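Local coordinates for cytosol aminopeptidase (Staphylococcus aureus subsp. aureus, PDB 3KZW), which probably removes amino acids one at a time from the N-terminus of peptides, as a metal-dependent leucyl aminopeptidase of the cytosol aminopeptidase family, at residues A408-S411 against N412-V415; I420-I423 against S424-V427; M339-E342 against A343-K346; G152-S155 against E156-T159. One frame throughout, in Å; residues are numbered along the deposited sequence.

Contact 1: residues A408-S411 against N412-V415; sequences AFES and NSKV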
loop_
_atom_site.group_PDB
_atom_site.type_symbol
_atom_site.label_atom_id
_atom_site.label_comp_id
_atom_site.label_asym_id
_atom_site.label_seq_id
_atom_site.Cartn_x
_atom_site.Cartn_y
_atom_site.Cartn_z
ATOM N N ALA A 408 28.577 -1.888 12.654
ATOM C CA ALA A 408 29.808 -1.110 12.742
ATOM C C ALA A 408 30.498 -1.002 11.383
ATOM O O ALA A 408 30.563 -1.974 10.628
ATOM C CB ALA A 408 30.742 -1.713 13.772
ATOM N N PHE A 409 31.000 0.194 11.083
ATOM C CA PHE A 409 31.694 0.468 9.828
ATOM C C PHE A 409 33.036 1.122 10.115
ATOM O O PHE A 409 33.113 2.059 10.912
ATOM C CB PHE A 409 30.872 1.417 8.956
ATOM C CG PHE A 409 29.481 0.934 8.652
ATOM C CD1 PHE A 409 28.440 1.145 9.555
ATOM C CD2 PHE A 409 29.204 0.305 7.444
ATOM C CE1 PHE A 409 27.151 0.714 9.268
ATOM C CE2 PHE A 409 27.920 -0.123 7.145
ATOM C CZ PHE A 409 26.889 0.078 8.059
ATOM N N GLU A 410 34.092 0.638 9.470
ATOM C CA GLU A 410 35.410 1.240 9.644
ATOM C C GLU A 410 35.872 1.985 8.398
ATOM O O GLU A 410 35.571 1.596 7.266
ATOM C CB GLU A 410 36.463 0.214 10.105
ATOM C CG GLU A 410 36.831 -0.877 9.092
ATOM C CD GLU A 410 37.898 -0.447 8.089
ATOM O OE1 GLU A 410 38.614 0.549 8.347
ATOM O OE2 GLU A 410 38.023 -1.111 7.036
ATOM N N SER A 411 36.608 3.062 8.631
ATOM C CA SER A 411 37.234 3.830 7.575
ATOM C C SER A 411 38.603 4.260 8.088
ATOM O O SER A 411 38.701 5.137 8.953
ATOM C CB SER A 411 36.369 5.038 7.223
ATOM O OG SER A 411 37.022 5.879 6.293
ATOM N N ASN A 412 39.649 3.616 7.568
ATOM C CA ASN A 412 41.034 3.829 8.014
ATOM C C ASN A 412 41.266 3.457 9.481
ATOM O O ASN A 412 42.154 4.013 10.129
ATOM C CB ASN A 412 41.500 5.272 7.751
ATOM C CG ASN A 412 41.407 5.663 6.288
ATOM O OD1 ASN A 412 40.635 6.550 5.925
ATOM N ND2 ASN A 412 42.189 5.003 5.442
ATOM N N SER A 413 40.467 2.522 9.998
ATOM C CA SER A 413 40.621 2.043 11.377
ATOM C C SER A 413 40.199 0.581 11.542
ATOM O O SER A 413 39.385 0.246 12.411
ATOM C CB SER A 413 39.865 2.939 12.364
ATOM O OG SER A 413 38.501 3.031 12.011
ATOM N N LYS A 414 40.780 -0.279 10.709
ATOM C CA LYS A 414 40.532 -1.720 10.740
ATOM C C LYS A 414 40.965 -2.353 12.066
ATOM O O LYS A 414 40.289 -3.246 12.582
ATOM C CB LYS A 414 41.268 -2.393 9.578
ATOM C CG LYS A 414 40.636 -3.678 9.076
ATOM C CD LYS A 414 41.369 -4.194 7.832
ATOM C CE LYS A 414 40.465 -5.064 6.948
ATOM N NZ LYS A 414 40.004 -6.325 7.622
ATOM N N VAL A 415 42.087 -1.880 12.609
ATOM C CA VAL A 415 42.672 -2.435 13.837
ATOM C C VAL A 415 41.838 -2.087 15.075
ATOM O O VAL A 415 41.478 -2.976 15.851
ATOM C CB VAL A 415 44.155 -2.000 14.017
ATOM C CG1 VAL A 415 44.700 -2.440 15.372
ATOM C CG2 VAL A 415 45.012 -2.563 12.892
HETATM O O HOH W 1 38.237 8.424 7.531
#
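The carboxylate of Glu410 faces the backbone at the start of the next helix, where its OE1 accepts the N-H of Ser413 at 3.2 Å. The N-H...O angle of 157° makes this a fairly straight bond, and the donor meets the oxygen nearly along its C-O axis. Glu410 reaches that place because CG sits between its own backbone N and carbonyl carbon (chi1 67°) and the chain bends again at chi2 (84°), folding the acid back over the turn. Beyond the bond, the side chains of Glu410 and Lys414 run across each other at a slant, with Glu410 OE1 4.1 Å from Lys414 CB. Glu410 OE2 lies 5.6 Å from Lys414 NZ, too far for a salt bridge. The turn is the strand-to-helix joint of a beta-alpha-beta unit in the catalytic domain, leading from strand 406-411 through helix 414-426 to strand 431-433. Ser413 stands at the N-cap position, but its OG makes no capping bond and instead forms a weak hydrogen bond to His478 O. One water lies 3.1 Å from Ser411 OG and donates a weak bond to Asn412 OD1, while the Ser411 side chain is about 3 Å from a bound sodium ion.

Contact 2: residues I420-I423 against S424-V427; sequences ILQI and SSEV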
loop_
_atom_site.group_PDB
_atom_site.type_symbol
_atom_site.label_atom_id
_atom_site.label_comp_id
_atom_site.label_asym_id
_atom_site.label_seq_id
_atom_site.Cartn_x
_atom_site.Cartn_y
_atom_site.Cartn_z
ATOM N N ILE A 420 37.389 -3.482 19.238
ATOM C CA ILE A 420 36.054 -3.149 19.724
ATOM C C ILE A 420 35.067 -4.299 19.500
ATOM O O ILE A 420 34.246 -4.597 20.374
ATOM C CB ILE A 420 35.546 -1.818 19.117
ATOM C CG1 ILE A 420 36.303 -0.644 19.747
ATOM C CG2 ILE A 420 34.038 -1.644 19.324
ATOM C CD1 ILE A 420 36.171 0.651 18.993
ATOM N N LEU A 421 35.168 -4.953 18.342
ATOM C CA LEU A 421 34.344 -6.126 18.049
ATOM C C LEU A 421 34.621 -7.266 19.030
ATOM O O LEU A 421 33.719 -8.029 19.369
ATOM C CB LEU A 421 34.552 -6.601 16.607
ATOM C CG LEU A 421 34.090 -5.705 15.452
ATOM C CD1 LEU A 421 34.552 -6.283 14.126
ATOM C CD2 LEU A 421 32.580 -5.499 15.449
ATOM N N GLN A 422 35.869 -7.369 19.484
ATOM C CA GLN A 422 36.246 -8.343 20.508
ATOM C C GLN A 422 35.698 -7.971 21.880
ATOM O O GLN A 422 35.097 -8.805 22.560
ATOM C CB GLN A 422 37.768 -8.504 20.582
ATOM C CG GLN A 422 38.293 -9.782 19.945
ATOM C CD GLN A 422 37.875 -11.029 20.710
ATOM O OE1 GLN A 422 37.983 -11.085 21.938
ATOM N NE2 GLN A 422 37.393 -12.038 19.984
ATOM N N ILE A 423 35.912 -6.716 22.273
ATOM C CA ILE A 423 35.481 -6.206 23.573
ATOM C C ILE A 423 33.966 -6.333 23.737
ATOM O O ILE A 423 33.488 -6.780 24.780
ATOM C CB ILE A 423 35.938 -4.736 23.782
ATOM C CG1 ILE A 423 37.437 -4.684 24.089
ATOM C CG2 ILE A 423 35.138 -4.059 24.896
ATOM C CD1 ILE A 423 38.085 -3.338 23.811
ATOM N N SER A 424 33.227 -5.961 22.695
ATOM C CA SER A 424 31.763 -5.990 22.724
ATOM C C SER A 424 31.215 -7.396 22.948
ATOM O O SER A 424 30.262 -7.575 23.699
ATOM C CB SER A 424 31.182 -5.389 21.447
ATOM O OG SER A 424 31.404 -6.237 20.337
ATOM N N SER A 425 31.830 -8.388 22.309
ATOM C CA SER A 425 31.401 -9.779 22.448
ATOM C C SER A 425 31.669 -10.314 23.854
ATOM O O SER A 425 31.065 -11.299 24.276
ATOM C CB SER A 425 32.072 -10.665 21.397
ATOM O OG SER A 425 33.467 -10.761 21.620
ATOM N N GLU A 426 32.568 -9.647 24.572
ATOM C CA GLU A 426 32.923 -10.026 25.939
ATOM C C GLU A 426 32.055 -9.341 26.997
ATOM O O GLU A 426 32.002 -9.794 28.144
ATOM C CB GLU A 426 34.400 -9.733 26.204
ATOM C CG GLU A 426 35.359 -10.654 25.459
ATOM C CD GLU A 426 36.803 -10.182 25.514
ATOM O OE1 GLU A 426 37.059 -9.077 26.047
ATOM O OE2 GLU A 426 37.686 -10.921 25.018
ATOM N N VAL A 427 31.383 -8.255 26.613
ATOM C CA VAL A 427 30.530 -7.500 27.538
ATOM C C VAL A 427 29.041 -7.572 27.179
ATOM O O VAL A 427 28.262 -6.676 27.520
ATOM C CB VAL A 427 30.989 -6.019 27.703
ATOM C CG1 VAL A 427 32.368 -5.948 28.354
ATOM C CG2 VAL A 427 30.971 -5.276 26.370
#
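Ile420 meets Ser424 through the backbone: Ile420 O accepts Ser424 N at 2.9 Å with an N-H...O angle of 163°, the regular i to i+4 bond of a helix. Its side chain turns from the following residues to pack on Ile479 and Phe481 of strand 478-482. One residue on, Leu421 presents its carbonyl to a serine hydroxyl: Ser424 OG lies 3.1 Å from Leu421 O and also near Ile420 O. Gln422 O takes a clearer bond from Ser425 OG at 2.7 Å. The Ser425 hydroxyl is brought back over the preceding turn because it stands between its own backbone N and carbonyl carbon (chi1 67°), and it approaches with a tilt of 28° from the carbonyl plane. The side chain of Gln422 slants across that of Glu426. At Ile423, O receives Glu426 N at 3.0 Å from above the carbonyl plane, an i+3 bond shorter than the weak i+4 bonds beside it, Glu426 N to Gln422 O and Val427 N to Ile423 O. Val427 CG2 rests 3.3 Å from Ile423 O. Such i+3 bonding and serine hydroxyls on main-chain carbonyls are common near the C-terminal part of a helix, here that of a beta-alpha-beta unit.

Contact 3: residues M339-E342 against A343-K346; sequences MINE and ASMK. With PO4 (phosphate ion), chain T.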
loop_
_atom_site.group_PDB
_atom_site.type_symbol
_atom_site.label_atom_id
_atom_site.label_comp_id
_atom_site.label_asym_id
_atom_site.label_seq_id
_atom_site.Cartn_x
_atom_site.Cartn_y
_atom_site.Cartn_z
ATOM N N MET A 339 11.438 18.934 11.697
ATOM C CA MET A 339 10.019 19.309 11.653
ATOM C C MET A 339 9.592 19.889 10.302
ATOM O O MET A 339 10.433 20.245 9.476
ATOM C CB MET A 339 9.708 20.318 12.761
ATOM C CG MET A 339 9.904 19.812 14.186
ATOM S SD MET A 339 8.452 19.009 14.890
ATOM C CE MET A 339 8.715 17.321 14.379
ATOM N N ILE A 340 8.279 19.983 10.092
ATOM C CA ILE A 340 7.705 20.563 8.877
ATOM C C ILE A 340 7.158 21.961 9.165
ATOM O O ILE A 340 6.402 22.151 10.121
ATOM C CB ILE A 340 6.546 19.691 8.314
ATOM C CG1 ILE A 340 7.020 18.272 8.005
ATOM C CG2 ILE A 340 5.936 20.330 7.063
ATOM C CD1 ILE A 340 5.898 17.285 7.770
ATOM N N ASN A 341 7.547 22.929 8.337
ATOM C CA ASN A 341 6.943 24.264 8.362
ATOM C C ASN A 341 7.100 24.990 7.023
ATOM O O ASN A 341 7.532 24.392 6.036
ATOM C CB ASN A 341 7.464 25.102 9.547
ATOM C CG ASN A 341 8.795 25.787 9.262
ATOM O OD1 ASN A 341 9.592 25.331 8.443
ATOM N ND2 ASN A 341 9.036 26.894 9.950
ATOM N N GLU A 342 6.751 26.276 7.002
ATOM C CA GLU A 342 6.777 27.098 5.786
ATOM C C GLU A 342 8.146 27.197 5.106
ATOM O O GLU A 342 8.223 27.520 3.919
ATOM C CB GLU A 342 6.237 28.507 6.076
ATOM C CG GLU A 342 7.089 29.340 7.031
ATOM C CD GLU A 342 6.539 30.738 7.258
ATOM O OE1 GLU A 342 7.337 31.638 7.597
ATOM O OE2 GLU A 342 5.317 30.946 7.099
ATOM N N ALA A 343 9.214 26.920 5.851
ATOM C CA ALA A 343 10.570 27.115 5.341
ATOM C C ALA A 343 11.542 25.973 5.665
ATOM O O ALA A 343 12.759 26.154 5.584
ATOM C CB ALA A 343 11.126 28.459 5.821
ATOM N N SER A 344 11.009 24.803 6.014
ATOM C CA SER A 344 11.850 23.638 6.327
ATOM C C SER A 344 12.466 23.027 5.066
ATOM O O SER A 344 12.037 23.333 3.946
ATOM C CB SER A 344 11.066 22.586 7.118
ATOM O OG SER A 344 9.876 22.223 6.453
ATOM N N MET A 345 13.473 22.173 5.249
ATOM C CA MET A 345 14.182 21.562 4.121
ATOM C C MET A 345 13.285 20.649 3.280
ATOM O O MET A 345 12.358 20.022 3.797
ATOM C CB MET A 345 15.453 20.829 4.581
ATOM C CG MET A 345 15.235 19.633 5.499
ATOM S SD MET A 345 16.757 18.684 5.740
ATOM C CE MET A 345 16.197 17.408 6.863
ATOM N N LYS A 346 13.568 20.603 1.980
ATOM C CA LYS A 346 12.758 19.862 1.013
ATOM C C LYS A 346 13.676 19.043 0.116
ATOM O O LYS A 346 14.837 19.414 -0.075
ATOM C CB LYS A 346 11.943 20.821 0.131
ATOM C CG LYS A 346 11.468 22.096 0.818
ATOM C CD LYS A 346 10.921 23.122 -0.169
ATOM C CE LYS A 346 12.006 23.821 -0.977
ATOM N NZ LYS A 346 12.858 24.716 -0.152
HETATM P P PO4 T . 4.805 27.892 10.500
HETATM O O1 PO4 T . 5.419 26.969 11.517
HETATM O O2 PO4 T . 5.070 29.326 10.885
HETATM O O3 PO4 T . 5.406 27.596 9.154
HETATM O O4 PO4 T . 3.324 27.638 10.433
#
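The backbone doubles back between Asn341 and Ser344, whose CA atoms are 5.3 Å apart, without forming a regular helix or strand. Each of these two residues uses its side chain to hold the other limb. Ser344 OG accepts Asn341 N at 3.1 Å in an almost straight bond (174°), and Ser344 CB lies 3.4 Å from Met339 O. In return Asn341 folds its amide over the turn, CG lying between the backbone N and the carbonyl carbon (chi1 83°). Asn341 OD1 thereby takes Ala343 N at 3.1 Å, closing an Asx turn in which the donor stands above the carbonyl plane, 71° out of it. This is the loop between strands 328-338 and 350-352 of the catalytic domain, buried where three copies of the subunit meet. There a phosphate ion, probably from the crystallisation liquor, is gripped by the main chain: Glu342 N donates to phosphate O3 at 2.9 Å, and Glu342 N of the second and third subunits bind the same ion. Asn341 CB approaches phosphate O3 to 3.3 Å, with Glu342 CB and CG also against that oxygen. Ile340 packs on Ile340 of the second and of the third subunit, and Asn341 ND2 makes a weak hydrogen bond to Glu342 OE2 of the third.

Contact 4: residues G152-S155 against E156-T159; sequences GIQS and ERAT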
loop_
_atom_site.group_PDB
_atom_site.type_symbol
_atom_site.label_atom_id
_atom_site.label_comp_id
_atom_site.label_asym_id
_atom_site.label_seq_id
_atom_site.Cartn_x
_atom_site.Cartn_y
_atom_site.Cartn_z
ATOM N N GLY A 152 27.894 -4.446 40.491
ATOM C CA GLY A 152 27.803 -2.988 40.540
ATOM C C GLY A 152 26.924 -2.381 39.457
ATOM O O GLY A 152 26.091 -1.518 39.743
ATOM N N ILE A 153 27.113 -2.831 38.216
ATOM C CA ILE A 153 26.350 -2.322 37.072
ATOM C C ILE A 153 24.859 -2.624 37.217
ATOM O O ILE A 153 24.024 -1.722 37.108
ATOM C CB ILE A 153 26.877 -2.879 35.716
ATOM C CG1 ILE A 153 28.326 -2.442 35.476
ATOM C CG2 ILE A 153 25.995 -2.413 34.553
ATOM C CD1 ILE A 153 29.054 -3.234 34.396
ATOM N N GLN A 154 24.539 -3.889 37.484
ATOM C CA GLN A 154 23.151 -4.341 37.561
ATOM C C GLN A 154 22.377 -3.761 38.742
ATOM O O GLN A 154 21.151 -3.680 38.697
ATOM C CB GLN A 154 23.069 -5.873 37.571
ATOM C CG GLN A 154 23.593 -6.559 36.311
ATOM C CD GLN A 154 22.850 -6.153 35.054
ATOM O OE1 GLN A 154 23.028 -5.048 34.540
ATOM N NE2 GLN A 154 22.025 -7.056 34.538
ATOM N N SER A 155 23.089 -3.348 39.788
ATOM C CA SER A 155 22.455 -2.721 40.950
ATOM C C SER A 155 21.784 -1.399 40.575
ATOM O O SER A 155 20.877 -0.937 41.268
ATOM C CB SER A 155 23.467 -2.512 42.081
ATOM O OG SER A 155 24.400 -1.495 41.759
ATOM N N GLU A 156 22.233 -0.805 39.472
ATOM C CA GLU A 156 21.663 0.439 38.963
ATOM C C GLU A 156 20.898 0.227 37.659
ATOM O O GLU A 156 19.791 0.744 37.497
ATOM C CB GLU A 156 22.757 1.493 38.762
ATOM C CG GLU A 156 23.421 1.978 40.048
ATOM C CD GLU A 156 22.529 2.891 40.883
ATOM O OE1 GLU A 156 21.548 3.451 40.341
ATOM O OE2 GLU A 156 22.818 3.057 42.089
ATOM N N ARG A 157 21.486 -0.539 36.743
ATOM C CA ARG A 157 20.922 -0.719 35.404
ATOM C C ARG A 157 19.636 -1.549 35.388
ATOM O O ARG A 157 18.675 -1.190 34.702
ATOM C CB ARG A 157 21.958 -1.307 34.439
ATOM C CG ARG A 157 21.464 -1.362 32.997
ATOM C CD ARG A 157 22.553 -1.669 31.993
ATOM N NE ARG A 157 23.110 -3.005 32.171
ATOM C CZ ARG A 157 23.664 -3.724 31.197
ATOM N NH1 ARG A 157 23.724 -3.248 29.953
ATOM N NH2 ARG A 157 24.155 -4.931 31.468
ATOM N N ALA A 158 19.621 -2.647 36.140
ATOM C CA ALA A 158 18.475 -3.557 36.156
ATOM C C ALA A 158 17.278 -2.984 36.913
ATOM O O ALA A 158 16.133 -3.348 36.638
ATOM C CB ALA A 158 18.873 -4.900 36.741
ATOM N N THR A 159 17.553 -2.084 37.855
ATOM C CA THR A 159 16.522 -1.524 38.729
ATOM C C THR A 159 16.022 -0.158 38.256
ATOM O O THR A 159 15.273 0.516 38.966
ATOM C CB THR A 159 17.036 -1.396 40.172
ATOM O OG1 THR A 159 18.176 -0.529 40.195
ATOM C CG2 THR A 159 17.426 -2.757 40.725
HETATM O O HOH W 2 23.462 0.788 43.643
#
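Arg157 grips Gln154 side-on, its NE and NH2 both donating to the single oxygen OE1 of Gln154, NE at 3.1 Å and NH2 at 3.3 Å. OE1 lies 8° from the guanidinium plane, at its edge. Relative to the amide the two bonds differ: NE arrives in the carbonyl plane, whereas NH2 stands above it. The bend of Gln154 at chi2 (-60°) brings OE1 back toward Arg157. The amide and guanidinium planes are 66° apart. The other end of the amide is engaged too, Gln154 NE2 donating to Leu112 O and Asn495 OD1. Further along the chain, Thr159 OG1 donates to Ser155 O at 2.9 Å; Ser155 OG donates to Gly152 O at 2.6 Å. A water bridges outward from the Ser155 hydroxyl, donating to it and to Glu156 OE2, which also accepts Ala24 N. In the main chain, Ile153 O accepts both Arg157 N, at 2.8 Å, and Glu156 N. Packing completes the contact: Ile153 lies beside Arg157 and points the same way, Ile153 CG2 being 3.8 Å from Arg157 NE, and Ala158 CB rests on Gln154 O. Helices 108-124 and 188-208 cover this part of helix 144-157. Donors on OE1 and acceptors at NE2 together probably fix the amide's rotation, and the paired bonds probably help to offset the cost of burying the arginine charge.

In the fold
Contacts 1 and 2 are the two ends of helix 414-426, entry and exit of one beta-alpha-beta unit; their centres lie about 15 Å apart, and their nearest atoms are separated by about 5 Å. Contact 3, also in the catalytic domain, is remote from both, its centre about 35 Å from that of contact 1 and about 41 Å from that of contact 2; it lies where three subunits meet round a phosphate ion. Contact 4 is in the N-terminal domain, yet comes within about 6 Å of contact 2 by nearest atoms, while contacts 1 and 4 sit on opposite sides of the chain's centre. Of the four, contact 1 adjoins a bound sodium ion and contact 3 the phosphate.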